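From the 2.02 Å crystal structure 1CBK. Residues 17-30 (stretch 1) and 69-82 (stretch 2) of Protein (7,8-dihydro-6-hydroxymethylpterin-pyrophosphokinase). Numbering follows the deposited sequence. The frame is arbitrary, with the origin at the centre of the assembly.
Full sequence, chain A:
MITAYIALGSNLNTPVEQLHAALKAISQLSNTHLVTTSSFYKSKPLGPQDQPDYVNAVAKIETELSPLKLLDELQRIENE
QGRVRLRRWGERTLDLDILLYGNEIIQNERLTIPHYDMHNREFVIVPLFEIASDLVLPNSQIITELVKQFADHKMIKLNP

Stretch 1, residues 17-30: EQLHAALKAISQLS
Stretch 2 (69-82) KLLDELQRIENEQG

Two helices of one chain, 17-27 and 69-80, both already under way at their first residue here, pack with their axes 10.3 Å apart at closest approach and their N-to-C directions 139° apart, so they run roughly antiparallel but splay. Both keep helical phi/psi near -65/-42; the first gives way to loop at Q28 (-92/-1), with L29 (-65/139) and S30 (-61/146) extended, and in the second Q81 (-94/8) is the first to leave helical values, followed by G82 at 63/44, a positive phi that favours glycine. The register is set by CA pairs A25-I77 (6.7 Å), I26-L74 (7.6 Å) and L29-E73 (7.8 Å). Together the stretches bury 440 Å², mostly by apolar fit.

The central bump is I77 (chi1 m, chi2 t), which points toward the first helix where small side chains leave room. Its CD1 lies 3.7 Å from A25 CB, 4.0 Å from I26 CG1 and 3.8 Å from I26 N, so the methyl reaches the backbone; its CG2 comes within 4.4 Å of A22 CA. Alanine suits positions 22 and 25, where a lone CB leaves the room that I77 takes. I26 (m, t) points sideways and sets CG1 4.0 Å from CD2 of L74 (m, t), a side chain that also starts sideways but whose end turns nearer.

Just past the helix end L29 (m, t) points toward the second helix, its N still bonded to I26 O at 3.2 Å, and is buried there. Its CD2 lies 4.1 Å from I77 CD1 and 3.3 Å from E73 OE1, while CD1 meets L70 CD1 at 4.4 Å; L70 is t, p. E73 (m, m) thus lays its carboxylate beside a leucine methyl, yet keeps polar company: R76 NH1 forms a salt bridge to E73 OE1 at 3.0 Å, its hydrogen bond weak. Water 2 accepts from S30 N (3.1 Å) and donates a weak bond to E73 OE1 (3.3 Å), linking the loop to the helix.

At the other end Q81 (t, t) stretches toward the first helix and covers A21 and A22, the long side chain spanning the gap above these small residues; its amide is probably turned over in the model, leaving its polar pairing open. Q18 (m, m) starts sideways and bends its end nearer. Water 1 bridges there, donating to Q18 OE1 (2.7 Å) and to Q81 O (2.8 Å), so water ties the stretches together at both ends of the apolar seam.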

ATOM      1  N   GLU A  17       0.756  24.978  -5.977  1.00 10.13           N
ATOM      2  CA  GLU A  17       1.752  25.874  -5.408  1.00  7.72           C
ATOM      3  C   GLU A  17       2.653  25.130  -4.406  1.00  6.28           C
ATOM      4  O   GLU A  17       3.870  25.363  -4.355  1.00  5.81           O
ATOM      5  CB  GLU A  17       1.055  27.066  -4.745  1.00  9.82           C
ATOM      6  CG  GLU A  17       1.993  28.129  -4.189  1.00 15.81           C
ATOM      7  CD  GLU A  17       1.238  29.308  -3.576  1.00 22.80           C
ATOM      8  OE1 GLU A  17       0.848  29.216  -2.406  1.00 22.99           O
ATOM      9  OE2 GLU A  17       0.995  30.316  -4.261  1.00 22.25           O
ATOM     10  N   GLN A  18       2.065  24.265  -3.585  1.00  3.91           N
ATOM     11  CA  GLN A  18       2.838  23.464  -2.638  1.00  5.84           C
ATOM     12  C   GLN A  18       3.903  22.610  -3.379  1.00  5.42           C
ATOM     13  O   GLN A  18       5.049  22.500  -2.942  1.00  6.67           O
ATOM     14  CB  GLN A  18       1.911  22.529  -1.847  1.00  6.97           C
ATOM     15  CG  GLN A  18       0.876  23.248  -0.998  1.00  6.43           C
ATOM     16  CD  GLN A  18       1.427  23.767   0.315  1.00 10.89           C
ATOM     17  OE1 GLN A  18       2.533  23.419   0.730  1.00  9.94           O
ATOM     18  NE2 GLN A  18       0.629  24.591   1.005  1.00  8.87           N
ATOM     19  N   LEU A  19       3.509  21.997  -4.488  1.00  6.65           N
ATOM     20  CA  LEU A  19       4.422  21.174  -5.292  1.00  7.47           C
ATOM     21  C   LEU A  19       5.515  22.032  -5.928  1.00  8.36           C
ATOM     22  O   LEU A  19       6.683  21.652  -5.895  1.00  9.32           O
ATOM     23  CB  LEU A  19       3.660  20.366  -6.354  1.00  3.78           C
ATOM     24  CG  LEU A  19       3.334  18.909  -5.976  1.00  7.29           C
ATOM     25  CD1 LEU A  19       2.743  18.770  -4.596  1.00  3.12           C
ATOM     26  CD2 LEU A  19       2.437  18.298  -7.011  1.00  3.23           C
ATOM     27  N   HIS A  20       5.153  23.197  -6.471  1.00  8.67           N
ATOM     28  CA  HIS A  20       6.173  24.082  -7.068  1.00  9.28           C
ATOM     29  C   HIS A  20       7.161  24.542  -5.994  1.00  8.83           C
ATOM     30  O   HIS A  20       8.377  24.530  -6.205  1.00  9.21           O
ATOM     31  CB  HIS A  20       5.553  25.305  -7.752  1.00  8.78           C
ATOM     32  CG  HIS A  20       4.904  25.002  -9.068  1.00 10.47           C
ATOM     33  ND1 HIS A  20       5.508  24.233 -10.033  1.00 16.48           N
ATOM     34  CD2 HIS A  20       3.721  25.404  -9.588  1.00 13.53           C
ATOM     35  CE1 HIS A  20       4.727  24.174 -11.103  1.00 17.60           C
ATOM     36  NE2 HIS A  20       3.637  24.877 -10.855  1.00 14.08           N
ATOM     37  N   ALA A  21       6.655  24.890  -4.819  1.00  8.85           N
ATOM     38  CA  ALA A  21       7.554  25.326  -3.759  1.00  9.77           C
ATOM     39  C   ALA A  21       8.472  24.189  -3.324  1.00 10.80           C
ATOM     40  O   ALA A  21       9.655  24.417  -3.071  1.00  9.96           O
ATOM     41  CB  ALA A  21       6.767  25.864  -2.559  1.00  6.11           C
ATOM     42  N   ALA A  22       7.938  22.968  -3.228  1.00 10.61           N
ATOM     43  CA  ALA A  22       8.751  21.825  -2.803  1.00  9.43           C
ATOM     44  C   ALA A  22       9.838  21.468  -3.838  1.00  8.40           C
ATOM     45  O   ALA A  22      10.964  21.127  -3.478  1.00  7.09           O
ATOM     46  CB  ALA A  22       7.865  20.625  -2.498  1.00  6.71           C
ATOM     47  N   LEU A  23       9.491  21.562  -5.119  1.00  8.32           N
ATOM     48  CA  LEU A  23      10.419  21.272  -6.205  1.00  9.41           C
ATOM     49  C   LEU A  23      11.555  22.302  -6.232  1.00 11.25           C
ATOM     50  O   LEU A  23      12.716  21.945  -6.440  1.00 11.20           O
ATOM     51  CB  LEU A  23       9.662  21.208  -7.538  1.00  6.29           C
ATOM     52  CG  LEU A  23       8.812  19.920  -7.604  1.00 10.38           C
ATOM     53  CD1 LEU A  23       7.742  20.018  -8.663  1.00  3.54           C
ATOM     54  CD2 LEU A  23       9.698  18.713  -7.885  1.00  7.42           C
ATOM     55  N   LYS A  24      11.218  23.570  -5.998  1.00  9.47           N
ATOM     56  CA  LYS A  24      12.215  24.626  -5.938  1.00  9.68           C
ATOM     57  C   LYS A  24      13.165  24.313  -4.776  1.00  8.99           C
ATOM     58  O   LYS A  24      14.386  24.338  -4.946  1.00  8.16           O
ATOM     59  CB  LYS A  24      11.526  25.979  -5.730  1.00 11.16           C
ATOM     60  CG  LYS A  24      12.463  27.184  -5.465  1.00 19.29           C
ATOM     61  CD  LYS A  24      11.615  28.457  -5.322  1.00 23.42           C
ATOM     62  CE  LYS A  24      12.447  29.697  -5.055  1.00 33.71           C
ATOM     63  NZ  LYS A  24      11.668  30.965  -5.330  1.00 32.99           N
ATOM     64  N   ALA A  25      12.622  24.008  -3.600  1.00  7.92           N
ATOM     65  CA  ALA A  25      13.461  23.684  -2.456  1.00  8.21           C
ATOM     66  C   ALA A  25      14.379  22.463  -2.725  1.00 11.31           C
ATOM     67  O   ALA A  25      15.561  22.493  -2.375  1.00  9.08           O
ATOM     68  CB  ALA A  25      12.613  23.453  -1.210  1.00  6.30           C
ATOM     69  N   ILE A  26      13.829  21.399  -3.324  1.00 11.25           N
ATOM     70  CA  ILE A  26      14.610  20.198  -3.656  1.00 10.58           C
ATOM     71  C   ILE A  26      15.742  20.570  -4.644  1.00 11.17           C
ATOM     72  O   ILE A  26      16.898  20.148  -4.469  1.00 11.48           O
ATOM     73  CB  ILE A  26      13.713  19.083  -4.275  1.00 11.89           C
ATOM     74  CG1 ILE A  26      12.793  18.461  -3.212  1.00 11.80           C
ATOM     75  CG2 ILE A  26      14.567  18.004  -4.897  1.00  6.87           C
ATOM     76  CD1 ILE A  26      11.620  17.628  -3.794  1.00  8.17           C
ATOM     77  N   SER A  27      15.426  21.403  -5.635  1.00  9.53           N
ATOM     78  CA  SER A  27      16.421  21.818  -6.616  1.00 10.45           C
ATOM     79  C   SER A  27      17.597  22.610  -5.986  1.00 12.73           C
ATOM     80  O   SER A  27      18.702  22.619  -6.540  1.00 11.50           O
ATOM     81  CB  SER A  27      15.767  22.653  -7.724  1.00  7.21           C
ATOM     82  OG  SER A  27      15.479  23.953  -7.257  1.00 11.60           O
ATOM     83  N   GLN A  28      17.358  23.242  -4.832  1.00 13.12           N
ATOM     84  CA  GLN A  28      18.364  24.053  -4.131  1.00 12.72           C
ATOM     85  C   GLN A  28      19.208  23.294  -3.081  1.00 11.18           C
ATOM     86  O   GLN A  28      20.060  23.882  -2.436  1.00 12.09           O
ATOM     87  CB  GLN A  28      17.688  25.269  -3.473  1.00 10.32           C
ATOM     88  CG  GLN A  28      17.072  26.237  -4.482  1.00 15.09           C
ATOM     89  CD  GLN A  28      16.350  27.406  -3.825  1.00 23.77           C
ATOM     90  OE1 GLN A  28      15.844  27.292  -2.708  1.00 27.66           O
ATOM     91  NE2 GLN A  28      16.252  28.520  -4.536  1.00 20.49           N
ATOM     92  N   LEU A  29      18.939  22.010  -2.889  1.00 10.51           N
ATOM     93  CA  LEU A  29      19.689  21.208  -1.927  1.00 11.38           C
ATOM     94  C   LEU A  29      21.165  21.069  -2.324  1.00 11.15           C
ATOM     95  O   LEU A  29      21.497  20.896  -3.489  1.00 10.44           O
ATOM     96  CB  LEU A  29      19.058  19.803  -1.802  1.00 13.04           C
ATOM     97  CG  LEU A  29      17.699  19.691  -1.118  1.00 10.39           C
ATOM     98  CD1 LEU A  29      17.230  18.243  -1.153  1.00  9.21           C
ATOM     99  CD2 LEU A  29      17.792  20.217   0.306  1.00  8.50           C
ATOM    100  N   SER A  30      22.050  21.152  -1.340  1.00 13.14           N
ATOM    101  CA  SER A  30      23.473  20.992  -1.605  1.00 15.56           C
ATOM    102  C   SER A  30      23.687  19.593  -2.159  1.00 14.67           C
ATOM    103  O   SER A  30      22.970  18.659  -1.785  1.00 15.46           O
ATOM    104  CB  SER A  30      24.279  21.080  -0.313  1.00 18.33           C
ATOM    105  OG  SER A  30      24.117  22.338   0.311  1.00 32.46           O
ATOM    106  N   LYS A  69      20.445  11.428   5.016  1.00 11.86           N
ATOM    107  CA  LYS A  69      20.624  12.868   4.917  1.00 13.25           C
ATOM    108  C   LYS A  69      19.606  13.440   3.930  1.00 13.11           C
ATOM    109  O   LYS A  69      19.099  14.543   4.127  1.00 12.26           O
ATOM    110  CB  LYS A  69      22.057  13.225   4.528  1.00 16.87           C
ATOM    111  CG  LYS A  69      23.025  12.945   5.662  1.00 28.59           C
ATOM    112  CD  LYS A  69      24.347  13.644   5.438  1.00 47.00           C
ATOM    113  CE  LYS A  69      25.382  13.318   6.514  1.00 51.90           C
ATOM    114  NZ  LYS A  69      26.624  14.135   6.304  1.00 57.02           N
ATOM    115  N   LEU A  70      19.315  12.687   2.868  1.00 11.69           N
ATOM    116  CA  LEU A  70      18.306  13.098   1.907  1.00 11.73           C
ATOM    117  C   LEU A  70      16.952  13.141   2.651  1.00 12.48           C
ATOM    118  O   LEU A  70      16.173  14.080   2.453  1.00 14.09           O
ATOM    119  CB  LEU A  70      18.242  12.125   0.728  1.00 11.67           C
ATOM    120  CG  LEU A  70      17.152  12.397  -0.324  1.00  8.98           C
ATOM    121  CD1 LEU A  70      17.343  13.810  -0.931  1.00  4.45           C
ATOM    122  CD2 LEU A  70      17.210  11.301  -1.417  1.00  5.06           C
ATOM    123  N   LEU A  71      16.668  12.135   3.487  1.00 11.00           N
ATOM    124  CA  LEU A  71      15.426  12.103   4.266  1.00 12.46           C
ATOM    125  C   LEU A  71      15.365  13.336   5.191  1.00 13.26           C
ATOM    126  O   LEU A  71      14.320  13.995   5.281  1.00 13.24           O
ATOM    127  CB  LEU A  71      15.294  10.814   5.126  1.00 12.01           C
ATOM    128  CG  LEU A  71      14.002  10.743   5.991  1.00 12.58           C
ATOM    129  CD1 LEU A  71      12.769  10.785   5.096  1.00  7.32           C
ATOM    130  CD2 LEU A  71      13.956   9.491   6.872  1.00 12.83           C
ATOM    131  N   ASP A  72      16.460  13.607   5.908  1.00 12.59           N
ATOM    132  CA  ASP A  72      16.527  14.769   6.802  1.00 12.50           C
ATOM    133  C   ASP A  72      16.158  16.045   6.058  1.00 12.24           C
ATOM    134  O   ASP A  72      15.407  16.874   6.572  1.00 12.90           O
ATOM    135  CB  ASP A  72      17.936  14.957   7.350  1.00 14.78           C
ATOM    136  CG  ASP A  72      18.260  14.017   8.476  1.00 17.43           C
ATOM    137  OD1 ASP A  72      17.341  13.398   9.034  1.00 17.96           O
ATOM    138  OD2 ASP A  72      19.460  13.910   8.805  1.00 19.80           O
ATOM    139  N   GLU A  73      16.735  16.212   4.872  1.00 11.28           N
ATOM    140  CA  GLU A  73      16.487  17.379   4.031  1.00 11.61           C
ATOM    141  C   GLU A  73      15.055  17.453   3.550  1.00 12.44           C
ATOM    142  O   GLU A  73      14.475  18.531   3.532  1.00 13.31           O
ATOM    143  CB  GLU A  73      17.448  17.408   2.837  1.00 11.74           C
ATOM    144  CG  GLU A  73      18.904  17.756   3.205  1.00 20.26           C
ATOM    145  CD  GLU A  73      19.019  19.061   4.006  1.00 24.92           C
ATOM    146  OE1 GLU A  73      18.809  20.150   3.430  1.00 22.83           O
ATOM    147  OE2 GLU A  73      19.313  19.000   5.216  1.00 30.38           O
ATOM    148  N   LEU A  74      14.464  16.327   3.153  1.00 11.61           N
ATOM    149  CA  LEU A  74      13.076  16.371   2.695  1.00  9.80           C
ATOM    150  C   LEU A  74      12.147  16.733   3.857  1.00 10.10           C
ATOM    151  O   LEU A  74      11.153  17.432   3.672  1.00  9.37           O
ATOM    152  CB  LEU A  74      12.651  15.046   2.069  1.00  8.55           C
ATOM    153  CG  LEU A  74      13.414  14.648   0.812  1.00 13.77           C
ATOM    154  CD1 LEU A  74      12.881  13.293   0.343  1.00  9.60           C
ATOM    155  CD2 LEU A  74      13.266  15.717  -0.294  1.00  6.98           C
ATOM    156  N   GLN A  75      12.450  16.221   5.045  1.00 11.15           N
ATOM    157  CA  GLN A  75      11.639  16.509   6.225  1.00 11.15           C
ATOM    158  C   GLN A  75      11.790  17.989   6.608  1.00 11.92           C
ATOM    159  O   GLN A  75      10.830  18.622   7.047  1.00 10.23           O
ATOM    160  CB  GLN A  75      12.004  15.578   7.388  1.00  9.90           C
ATOM    161  CG  GLN A  75      11.694  14.111   7.078  1.00 13.03           C
ATOM    162  CD  GLN A  75      11.989  13.164   8.226  1.00 13.56           C
ATOM    163  OE1 GLN A  75      11.220  12.246   8.493  1.00 20.02           O
ATOM    164  NE2 GLN A  75      13.097  13.370   8.898  1.00 10.83           N
ATOM    165  N   ARG A  76      12.993  18.527   6.414  1.00 12.65           N
ATOM    166  CA  ARG A  76      13.262  19.945   6.697  1.00 15.08           C
ATOM    167  C   ARG A  76      12.435  20.807   5.748  1.00 14.89           C
ATOM    168  O   ARG A  76      11.837  21.798   6.174  1.00 13.31           O
ATOM    169  CB  ARG A  76      14.739  20.243   6.521  1.00 16.96           C
ATOM    170  CG  ARG A  76      15.148  21.676   6.792  1.00 29.26           C
ATOM    171  CD  ARG A  76      16.656  21.790   6.724  1.00 37.84           C
ATOM    172  NE  ARG A  76      17.106  23.166   6.546  1.00 57.80           N
ATOM    173  CZ  ARG A  76      17.705  23.627   5.446  1.00 67.03           C
ATOM    174  NH1 ARG A  76      17.924  22.819   4.415  1.00 68.76           N
ATOM    175  NH2 ARG A  76      18.089  24.900   5.374  1.00 69.08           N
ATOM    176  N   ILE A  77      12.372  20.406   4.475  1.00 13.99           N
ATOM    177  CA  ILE A  77      11.593  21.136   3.493  1.00 12.47           C
ATOM    178  C   ILE A  77      10.112  21.102   3.879  1.00 14.64           C
ATOM    179  O   ILE A  77       9.435  22.123   3.796  1.00 14.99           O
ATOM    180  CB  ILE A  77      11.812  20.584   2.061  1.00 15.93           C
ATOM    181  CG1 ILE A  77      13.202  20.983   1.562  1.00 12.86           C
ATOM    182  CG2 ILE A  77      10.701  21.083   1.099  1.00 13.59           C
ATOM    183  CD1 ILE A  77      13.663  20.222   0.314  1.00 10.81           C
ATOM    184  N   GLU A  78       9.598  19.938   4.278  1.00 12.30           N
ATOM    185  CA  GLU A  78       8.190  19.829   4.692  1.00 12.79           C
ATOM    186  C   GLU A  78       7.925  20.741   5.912  1.00 12.73           C
ATOM    187  O   GLU A  78       6.915  21.452   5.967  1.00 11.98           O
ATOM    188  CB  GLU A  78       7.841  18.377   5.064  1.00 11.53           C
ATOM    189  CG  GLU A  78       7.847  17.381   3.911  1.00 12.76           C
ATOM    190  CD  GLU A  78       7.522  15.963   4.368  1.00  9.48           C
ATOM    191  OE1 GLU A  78       7.973  15.545   5.443  1.00 11.54           O
ATOM    192  OE2 GLU A  78       6.812  15.260   3.638  1.00 11.51           O
ATOM    193  N   ASN A  79       8.862  20.753   6.861  1.00 13.31           N
ATOM    194  CA  ASN A  79       8.723  21.571   8.067  1.00 15.65           C
ATOM    195  C   ASN A  79       8.741  23.075   7.777  1.00 16.28           C
ATOM    196  O   ASN A  79       7.872  23.824   8.231  1.00 16.89           O
ATOM    197  CB  ASN A  79       9.800  21.208   9.083  1.00 14.84           C
ATOM    198  CG  ASN A  79       9.535  19.868   9.761  1.00 23.16           C
ATOM    199  OD1 ASN A  79       8.385  19.529  10.046  1.00 31.72           O
ATOM    200  ND2 ASN A  79      10.598  19.109  10.037  1.00 23.45           N
ATOM    201  N   GLU A  80       9.699  23.505   6.967  1.00 16.78           N
ATOM    202  CA  GLU A  80       9.831  24.917   6.618  1.00 17.11           C
ATOM    203  C   GLU A  80       8.710  25.375   5.677  1.00 16.96           C
ATOM    204  O   GLU A  80       8.441  26.576   5.550  1.00 17.11           O
ATOM    205  CB  GLU A  80      11.231  25.185   6.047  1.00 17.33           C
ATOM    206  CG  GLU A  80      12.361  24.805   7.034  1.00 15.79           C
ATOM    207  CD  GLU A  80      13.743  25.287   6.609  1.00 19.54           C
ATOM    208  OE1 GLU A  80      13.927  25.622   5.430  1.00 16.11           O
ATOM    209  OE2 GLU A  80      14.656  25.324   7.464  1.00 21.64           O
ATOM    210  N   GLN A  81       8.025  24.416   5.050  1.00 14.13           N
ATOM    211  CA  GLN A  81       6.914  24.735   4.170  1.00 11.41           C
ATOM    212  C   GLN A  81       5.609  24.661   4.982  1.00 11.48           C
ATOM    213  O   GLN A  81       4.503  24.769   4.445  1.00 13.45           O
ATOM    214  CB  GLN A  81       6.882  23.793   2.944  1.00 12.89           C
ATOM    215  CG  GLN A  81       6.025  24.352   1.820  1.00 11.49           C
ATOM    216  CD  GLN A  81       6.210  23.658   0.489  1.00 16.86           C
ATOM    217  OE1 GLN A  81       5.235  23.279  -0.166  1.00 13.66           O
ATOM    218  NE2 GLN A  81       7.452  23.540   0.048  1.00  8.86           N
ATOM    219  N   GLY A  82       5.748  24.491   6.292  1.00 11.80           N
ATOM    220  CA  GLY A  82       4.588  24.413   7.175  1.00 12.12           C
ATOM    221  C   GLY A  82       3.638  23.242   6.946  1.00 13.31           C
ATOM    222  O   GLY A  82       2.423  23.421   7.013  1.00 13.74           O
TER
HETATM  223  O   HOH W   1       2.964  22.744   3.305  1.00  9.15           O
HETATM  224  O   HOH W   2      21.003  21.761   1.561  1.00 26.81           O